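Local structure of hydrogenase maturation factor (Thermoanaerobacter tengcongensis, 3VTI) at residues P143-L148 / V254-R259; E225-K230 / V290-I295. The protein acts with HypF in [NiFe]-hydrogenase maturation, accepting a carbamoyl group that it probably dehydrates in an ATP-dependent step of nitrile synthesis. All coordinates share one frame; numbering follows the deposited sequence.

Contact 1 (P143-L148 / V254-R259)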
ATOM      1  N   PRO C 143      15.908  18.983  32.514  1.00 65.80           N
ATOM      2  CA  PRO C 143      16.247  18.142  33.669  1.00 66.36           C
ATOM      3  C   PRO C 143      15.419  18.501  34.906  1.00 66.92           C
ATOM      4  O   PRO C 143      15.283  19.680  35.242  1.00 68.22           O
ATOM      5  CB  PRO C 143      17.723  18.463  33.913  1.00 69.04           C
ATOM      6  CG  PRO C 143      18.231  18.918  32.601  1.00 69.04           C
ATOM      7  CD  PRO C 143      17.099  19.664  31.970  1.00 67.61           C
ATOM      8  N   GLY C 144      14.861  17.490  35.563  1.00 65.88           N
ATOM      9  CA  GLY C 144      13.961  17.709  36.691  1.00 66.26           C
ATOM     10  C   GLY C 144      12.512  17.375  36.373  1.00 63.95           C
ATOM     11  O   GLY C 144      11.698  17.197  37.283  1.00 64.49           O
ATOM     12  N   ASP C 145      12.189  17.302  35.084  1.00 61.57           N
ATOM     13  CA  ASP C 145      10.849  16.939  34.630  1.00 59.12           C
ATOM     14  C   ASP C 145      10.570  15.479  34.935  1.00 57.60           C
ATOM     15  O   ASP C 145      11.499  14.671  35.039  1.00 58.48           O
ATOM     16  CB  ASP C 145      10.710  17.142  33.117  1.00 57.66           C
ATOM     17  CG  ASP C 145      10.628  18.601  32.715  1.00 59.07           C
ATOM     18  OD1 ASP C 145      10.209  19.442  33.537  1.00 60.74           O
ATOM     19  OD2 ASP C 145      10.977  18.904  31.554  1.00 59.45           O
ATOM     20  N   ILE C 146       9.286  15.147  35.049  1.00 55.56           N
ATOM     21  CA  ILE C 146       8.840  13.785  35.336  1.00 53.51           C
ATOM     22  C   ILE C 146       8.236  13.155  34.086  1.00 50.90           C
ATOM     23  O   ILE C 146       7.562  13.824  33.303  1.00 49.78           O
ATOM     24  CB  ILE C 146       7.812  13.764  36.502  1.00 54.19           C
ATOM     25  CG1 ILE C 146       8.412  14.386  37.780  1.00 56.19           C
ATOM     26  CG2 ILE C 146       7.264  12.358  36.748  1.00 52.90           C
ATOM     27  CD1 ILE C 146       9.595  13.631  38.398  1.00 56.16           C
ATOM     28  N   VAL C 147       8.498  11.865  33.904  1.00 49.65           N
ATOM     29  CA  VAL C 147       7.985  11.126  32.771  0.50 47.10           C
ATOM     30  C   VAL C 147       6.879  10.205  33.241  1.00 46.28           C
ATOM     31  O   VAL C 147       7.064   9.437  34.183  1.00 47.19           O
ATOM     32  CB  VAL C 147       9.089  10.287  32.110  1.00 46.91           C
ATOM     33  CG1 VAL C 147       8.618   9.745  30.765  1.00 45.13           C
ATOM     34  CG2 VAL C 147      10.337  11.119  31.919  1.00 47.96           C
ATOM     35  N   LEU C 148       5.734  10.284  32.572  1.00 44.73           N
ATOM     36  CA  LEU C 148       4.613   9.395  32.834  0.60 44.04           C
ATOM     37  C   LEU C 148       4.208   8.632  31.571  1.00 42.96           C
ATOM     38  O   LEU C 148       4.455   9.085  30.442  1.00 42.34           O
ATOM     39  CB  LEU C 148       3.416  10.188  33.366  0.60 43.94           C
ATOM     40  CG  LEU C 148       3.573  10.904  34.705  0.60 44.86           C
ATOM     41  CD1 LEU C 148       4.109  12.310  34.526  0.60 44.40           C
ATOM     42  CD2 LEU C 148       2.248  10.943  35.414  0.60 44.67           C
ATOM     43  N   VAL C 254       3.079   8.911  26.166  1.00 37.98           N
ATOM     44  CA  VAL C 254       4.168   9.267  27.071  1.00 39.02           C
ATOM     45  C   VAL C 254       4.096  10.758  27.345  1.00 39.66           C
ATOM     46  O   VAL C 254       4.030  11.573  26.420  1.00 39.70           O
ATOM     47  CB  VAL C 254       5.539   8.944  26.451  1.00 39.25           C
ATOM     48  CG1 VAL C 254       6.695   9.515  27.302  1.00 39.48           C
ATOM     49  CG2 VAL C 254       5.690   7.439  26.258  1.00 39.34           C
ATOM     50  N   VAL C 255       4.125  11.116  28.617  1.00 40.72           N
ATOM     51  CA  VAL C 255       3.989  12.506  29.024  1.00 41.65           C
ATOM     52  C   VAL C 255       5.167  12.983  29.841  1.00 43.04           C
ATOM     53  O   VAL C 255       5.566  12.344  30.792  1.00 43.46           O
ATOM     54  CB  VAL C 255       2.757  12.705  29.915  1.00 42.31           C
ATOM     55  CG1 VAL C 255       2.395  14.173  30.014  1.00 43.35           C
ATOM     56  CG2 VAL C 255       1.585  11.881  29.418  1.00 40.97           C
ATOM     57  N   VAL C 256       5.701  14.131  29.472  1.00 44.16           N
ATOM     58  CA  VAL C 256       6.701  14.807  30.289  1.00 46.58           C
ATOM     59  C   VAL C 256       6.069  16.066  30.893  1.00 48.19           C
ATOM     60  O   VAL C 256       5.412  16.823  30.183  1.00 47.85           O
ATOM     61  CB  VAL C 256       7.969  15.147  29.465  1.00 46.74           C
ATOM     62  CG1 VAL C 256       9.065  15.666  30.352  1.00 47.91           C
ATOM     63  CG2 VAL C 256       8.464  13.911  28.728  1.00 45.97           C
ATOM     64  N   VAL C 257       6.257  16.272  32.199  1.00 50.56           N
ATOM     65  CA  VAL C 257       5.649  17.403  32.925  1.00 52.92           C
ATOM     66  C   VAL C 257       6.618  18.092  33.878  1.00 55.70           C
ATOM     67  O   VAL C 257       7.651  17.531  34.238  1.00 56.62           O
ATOM     68  CB  VAL C 257       4.412  16.976  33.779  1.00 52.79           C
ATOM     69  CG1 VAL C 257       3.320  16.422  32.914  1.00 51.68           C
ATOM     70  CG2 VAL C 257       4.803  15.955  34.832  1.00 53.59           C
ATOM     71  N   GLU C 258       6.265  19.303  34.300  1.00 57.71           N
ATOM     72  CA  GLU C 258       6.969  19.963  35.389  1.00 60.66           C
ATOM     73  C   GLU C 258       6.841  19.159  36.676  1.00 61.55           C
ATOM     74  O   GLU C 258       5.786  18.586  36.972  1.00 60.77           O
ATOM     75  CB  GLU C 258       6.459  21.388  35.611  1.00 62.37           C
ATOM     76  CG  GLU C 258       6.994  22.398  34.612  1.00 63.41           C
ATOM     77  CD  GLU C 258       7.256  23.757  35.235  1.00 66.47           C
ATOM     78  OE1 GLU C 258       8.038  23.816  36.205  1.00 69.01           O
ATOM     79  OE2 GLU C 258       6.690  24.764  34.747  1.00 67.11           O
ATOM     80  N   ARG C 259       7.931  19.139  37.434  1.00 63.46           N
ATOM     81  CA  ARG C 259       8.046  18.355  38.651  1.00 64.72           C
ATOM     82  C   ARG C 259       6.841  18.499  39.594  1.00 65.23           C
ATOM     83  O   ARG C 259       6.317  17.495  40.086  1.00 64.54           O
ATOM     84  CB  ARG C 259       9.337  18.741  39.376  1.00 67.58           C
ATOM     85  CG  ARG C 259       9.931  17.632  40.213  1.00 70.20           C
ATOM     86  CD  ARG C 259      11.368  17.933  40.609  1.00 74.70           C
ATOM     87  NE  ARG C 259      12.160  16.702  40.714  1.00 75.95           N
ATOM     88  CZ  ARG C 259      12.260  15.964  41.817  1.00 77.96           C
ATOM     89  NH1 ARG C 259      11.613  16.317  42.917  1.00 79.54           N
ATOM     90  NH2 ARG C 259      13.009  14.867  41.822  1.00 78.63           N
TER

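Contact 2 (E225-K230 / V290-I295)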
ATOM      1  N   GLU C 225      10.395  -1.366  38.146  1.00 61.18           N
ATOM      2  CA  GLU C 225       9.262  -1.658  39.034  1.00 62.10           C
ATOM      3  C   GLU C 225       8.029  -0.782  38.810  1.00 60.09           C
ATOM      4  O   GLU C 225       6.924  -1.154  39.204  1.00 60.21           O
ATOM      5  CB  GLU C 225       9.683  -1.558  40.509  1.00 64.71           C
ATOM      6  CG  GLU C 225      10.522  -0.327  40.858  1.00 67.68           C
ATOM      7  CD  GLU C 225      11.996  -0.505  40.485  1.00 71.65           C
ATOM      8  OE1 GLU C 225      12.621  -1.449  41.013  1.00 74.62           O
ATOM      9  OE2 GLU C 225      12.524   0.282  39.660  1.00 70.98           O
ATOM     10  N   LYS C 226       8.225   0.373  38.179  1.00 58.45           N
ATOM     11  CA  LYS C 226       7.149   1.329  37.958  1.00 56.58           C
ATOM     12  C   LYS C 226       6.506   1.217  36.585  1.00 54.04           C
ATOM     13  O   LYS C 226       5.546   1.925  36.305  1.00 53.44           O
ATOM     14  CB  LYS C 226       7.650   2.762  38.182  1.00 57.06           C
ATOM     15  CG  LYS C 226       7.817   3.156  39.653  1.00 60.00           C
ATOM     16  CD  LYS C 226       6.465   3.294  40.356  1.00 62.17           C
ATOM     17  CE  LYS C 226       6.606   3.179  41.866  1.00 66.17           C
ATOM     18  NZ  LYS C 226       6.835   1.767  42.294  1.00 68.07           N
ATOM     19  N   LEU C 227       7.016   0.329  35.738  1.00 52.86           N
ATOM     20  CA  LEU C 227       6.496   0.187  34.372  1.00 50.36           C
ATOM     21  C   LEU C 227       5.251  -0.698  34.320  1.00 49.68           C
ATOM     22  O   LEU C 227       5.292  -1.854  34.749  1.00 50.78           O
ATOM     23  CB  LEU C 227       7.574  -0.338  33.419  1.00 50.26           C
ATOM     24  CG  LEU C 227       8.839   0.516  33.242  1.00 50.53           C
ATOM     25  CD1 LEU C 227       9.952  -0.248  32.512  1.00 50.03           C
ATOM     26  CD2 LEU C 227       8.531   1.834  32.540  1.00 49.33           C
ATOM     27  N   PRO C 228       4.129  -0.143  33.820  1.00 47.97           N
ATOM     28  CA  PRO C 228       2.881  -0.897  33.734  1.00 47.79           C
ATOM     29  C   PRO C 228       2.846  -1.826  32.526  1.00 47.06           C
ATOM     30  O   PRO C 228       3.159  -1.417  31.401  1.00 45.87           O
ATOM     31  CB  PRO C 228       1.808   0.196  33.612  1.00 46.74           C
ATOM     32  CG  PRO C 228       2.502   1.338  32.997  1.00 45.78           C
ATOM     33  CD  PRO C 228       3.956   1.260  33.406  1.00 46.68           C
ATOM     34  N   VAL C 229       2.457  -3.071  32.765  1.00 47.86           N
ATOM     35  CA  VAL C 229       2.448  -4.073  31.714  1.00 47.71           C
ATOM     36  C   VAL C 229       1.534  -5.219  32.121  1.00 49.20           C
ATOM     37  O   VAL C 229       1.667  -5.758  33.236  1.00 50.90           O
ATOM     38  CB  VAL C 229       3.905  -4.583  31.402  1.00 48.36           C
ATOM     39  CG1 VAL C 229       4.622  -5.057  32.675  1.00 49.36           C
ATOM     40  CG2 VAL C 229       3.896  -5.656  30.320  1.00 47.77           C
ATOM     41  N   LYS C 230       0.600  -5.573  31.234  1.00 48.33           N
ATOM     42  CA  LYS C 230      -0.301  -6.696  31.479  1.00 49.60           C
ATOM     43  C   LYS C 230       0.514  -7.970  31.568  1.00 51.15           C
ATOM     44  O   LYS C 230       1.461  -8.158  30.808  1.00 51.15           O
ATOM     45  CB  LYS C 230      -1.359  -6.818  30.381  1.00 49.00           C
ATOM     46  CG  LYS C 230      -2.335  -5.643  30.315  1.00 48.29           C
ATOM     47  CD  LYS C 230      -3.418  -5.858  29.270  1.00 48.27           C
ATOM     48  CE  LYS C 230      -4.026  -4.524  28.825  1.00 47.81           C
ATOM     49  NZ  LYS C 230      -4.905  -3.885  29.839  1.00 48.99           N
ATOM     50  N   VAL C 290      19.793   7.410  28.006  1.00 65.00           N
ATOM     51  CA  VAL C 290      18.528   6.779  28.341  1.00 63.25           C
ATOM     52  C   VAL C 290      18.808   5.522  29.154  1.00 64.56           C
ATOM     53  O   VAL C 290      19.305   4.525  28.623  1.00 65.01           O
ATOM     54  CB  VAL C 290      17.680   6.454  27.079  1.00 61.24           C
ATOM     55  CG1 VAL C 290      16.326   5.835  27.471  1.00 59.58           C
ATOM     56  CG2 VAL C 290      17.465   7.705  26.244  1.00 59.76           C
ATOM     57  N   THR C 291      18.482   5.590  30.445  1.00 65.41           N
ATOM     58  CA  THR C 291      18.830   4.547  31.405  1.00 67.31           C
ATOM     59  C   THR C 291      17.614   3.990  32.148  1.00 66.64           C
ATOM     60  O   THR C 291      16.636   4.695  32.379  1.00 65.13           O
ATOM     61  CB  THR C 291      19.853   5.070  32.444  1.00 70.02           C
ATOM     62  OG1 THR C 291      19.279   6.152  33.190  1.00 69.40           O
ATOM     63  CG2 THR C 291      21.140   5.546  31.760  1.00 71.43           C
ATOM     64  N   ILE C 292      17.692   2.719  32.526  1.00 68.28           N
ATOM     65  CA  ILE C 292      16.646   2.077  33.321  1.00 68.58           C
ATOM     66  C   ILE C 292      17.214   1.489  34.615  1.00 71.78           C
ATOM     67  O   ILE C 292      18.212   0.769  34.601  1.00 73.73           O
ATOM     68  CB  ILE C 292      15.875   0.993  32.512  1.00 67.10           C
ATOM     69  CG1 ILE C 292      14.779   0.351  33.372  1.00 66.38           C
ATOM     70  CG2 ILE C 292      16.832  -0.050  31.935  1.00 68.00           C
ATOM     71  CD1 ILE C 292      13.873  -0.599  32.632  1.00 64.50           C
ATOM     72  N   ASN C 293      16.570   1.814  35.729  1.00 73.15           N
ATOM     73  CA  ASN C 293      16.959   1.293  37.033  1.00 76.37           C
ATOM     74  C   ASN C 293      16.114   0.093  37.424  1.00 77.02           C
ATOM     75  O   ASN C 293      14.885   0.141  37.346  1.00 75.38           O
ATOM     76  CB  ASN C 293      16.834   2.376  38.111  1.00 77.12           C
ATOM     77  CG  ASN C 293      18.139   3.107  38.368  1.00 79.34           C
ATOM     78  OD1 ASN C 293      18.913   3.374  37.449  1.00 79.62           O
ATOM     79  ND2 ASN C 293      18.386   3.440  39.631  1.00 81.10           N
ATOM     80  N   THR C 294      16.781  -0.981  37.839  1.00 80.15           N
ATOM     81  CA  THR C 294      16.101  -2.154  38.380  1.00 81.90           C
ATOM     82  C   THR C 294      15.915  -1.976  39.891  1.00 84.47           C
ATOM     83  O   THR C 294      16.307  -0.945  40.459  1.00 85.15           O
ATOM     84  CB  THR C 294      16.881  -3.462  38.094  1.00 83.42           C
ATOM     85  OG1 THR C 294      18.083  -3.494  38.877  1.00 86.60           O
ATOM     86  CG2 THR C 294      17.234  -3.591  36.613  1.00 82.52           C
ATOM     87  N   ILE C 295      15.302  -2.974  40.532  1.00 86.49           N
ATOM     88  CA  ILE C 295      15.201  -3.014  41.994  1.00 89.63           C
ATOM     89  C   ILE C 295      16.596  -2.960  42.637  1.00 93.11           C
ATOM     90  O   ILE C 295      17.534  -3.632  42.175  1.00 94.31           O
ATOM     91  CB  ILE C 295      14.395  -4.257  42.518  1.00 90.33           C
ATOM     92  CG1 ILE C 295      14.924  -5.576  41.919  1.00 91.49           C
ATOM     93  CG2 ILE C 295      12.904  -4.105  42.234  1.00 88.39           C
ATOM     94  CD1 ILE C 295      14.442  -6.847  42.638  1.00 93.47           C
TER

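Contact 1 (P143-L148 / V254-R259)
Ile146 and Leu148 pair with Val257 and Val255 as two strands running antiparallel, their directions 158° apart over these short segments. Both pairs are of the hydrogen-bonded kind. Ile146 N gives to Val257 O at 3.0 Å, and Ile146 O takes the return bond from Val257 N. Leu148 N reaches Val255 O at 2.7 Å, again answered by Val255 N on Leu148 O. Between them, Val147 and Val256 form the non-hydrogen-bonded pair, where CA-H...O contacts fill in, such as Val256 CA to Ile146 O at 3.3 Å.

Apolar side chains cover both faces of the pairing. Leu148 CD1 meets Val257 CG2 at 3.7 Å, a diagonal contact in which the two side chains cross at about a right angle. Ile146 CB lies beside the same Val257 CG2. On the opposite face, CG1 of Val147 touches CG1 of Val254 at 4.0 Å. The CB methylene of the otherwise polar Asp145 packs crosswise on Val256 CG1 at 3.5 Å.

Among the polar groups, Asp145 has its CG beside the backbone N (chi1 -73°). Its OD2 accepts a hydrogen bond from Lys142 N, and Lys195 offers a weak, long ion pair. Before the strand, Gly144 adopts a positive phi (109°), at which a CB would press against Pro143 O. Gly144 O rests against the aliphatic part of Arg259, 3.4 Å from CD, while the guanidinium forms a salt bridge with Glu283.

The two strands are neighbours inside the mixed sheet of the AIR synthase-related C-terminal domain, 146-149 bordered by strand 279-285 and 254-257 by strand 194-198. Helix 262-270 packs on the face of Ile146, Leu148 and Val257, through Ala262, Leu266 and Met269.

Contact 2 (E225-K230 / V290-I295)
Leu227 and Ile292 meet through their terminal methyls, CD1 to CD1 at 3.9 Å, the two side chains approaching at a slant. In Ile292, CG1 is anti to the backbone N (chi1 -179°), and chi2 (173°) extends CD1 toward Leu227. Farther out, the Glu225 carboxylate lies beside the backbone of residues 293-295. OE2 is 3.3 Å from Asn293 O, two acceptors with no hydrogen bond between them, and OE1 approaches Ile295 N at too poor an angle for one. No hydrogen bond therefore links the segments; the Leu227-Ile292 methyl contact is the apolar contact between them.

In the next shell, Leu227 also rests on Ile281 and Ile292 on Ile222 and Val302. Asn293 OD1 accepts a hydrogen bond from Lys221 NZ, tying its side chain to the adjacent parallel strand 219-223. At the exposed end, a basic side chain from a chain of another protein gives a weak hydrogen bond to Ile295 O. The loop leaving strand 219-223 for helix 231-240 thus bends past strand 290-293 near the margin of a mixed sheet, in the C-terminal domain of the AIR synthase-related fold.

Contacts 1 and 2 both reach the same mixed sheet, contact 2 through strand 290-293 and the loop after strand 219-223, but do not touch: their centres are 15 Å apart and their nearest atoms about 8 Å. Along the chain their segments alternate. Across the sheet the order is 254-257, 146-149, 279-285, 219-223, 290-293, and Ile281 of the middle strand touches both contacts, by a backbone hydrogen bond with Val147 and by packing on Leu227. Contact 1 lies near the magnesium site of Asp22, Asp60 and Asp199, with the Val254 side chain about 10 Å from the ion, whereas contact 2 is remote from that site and borders another protein chain.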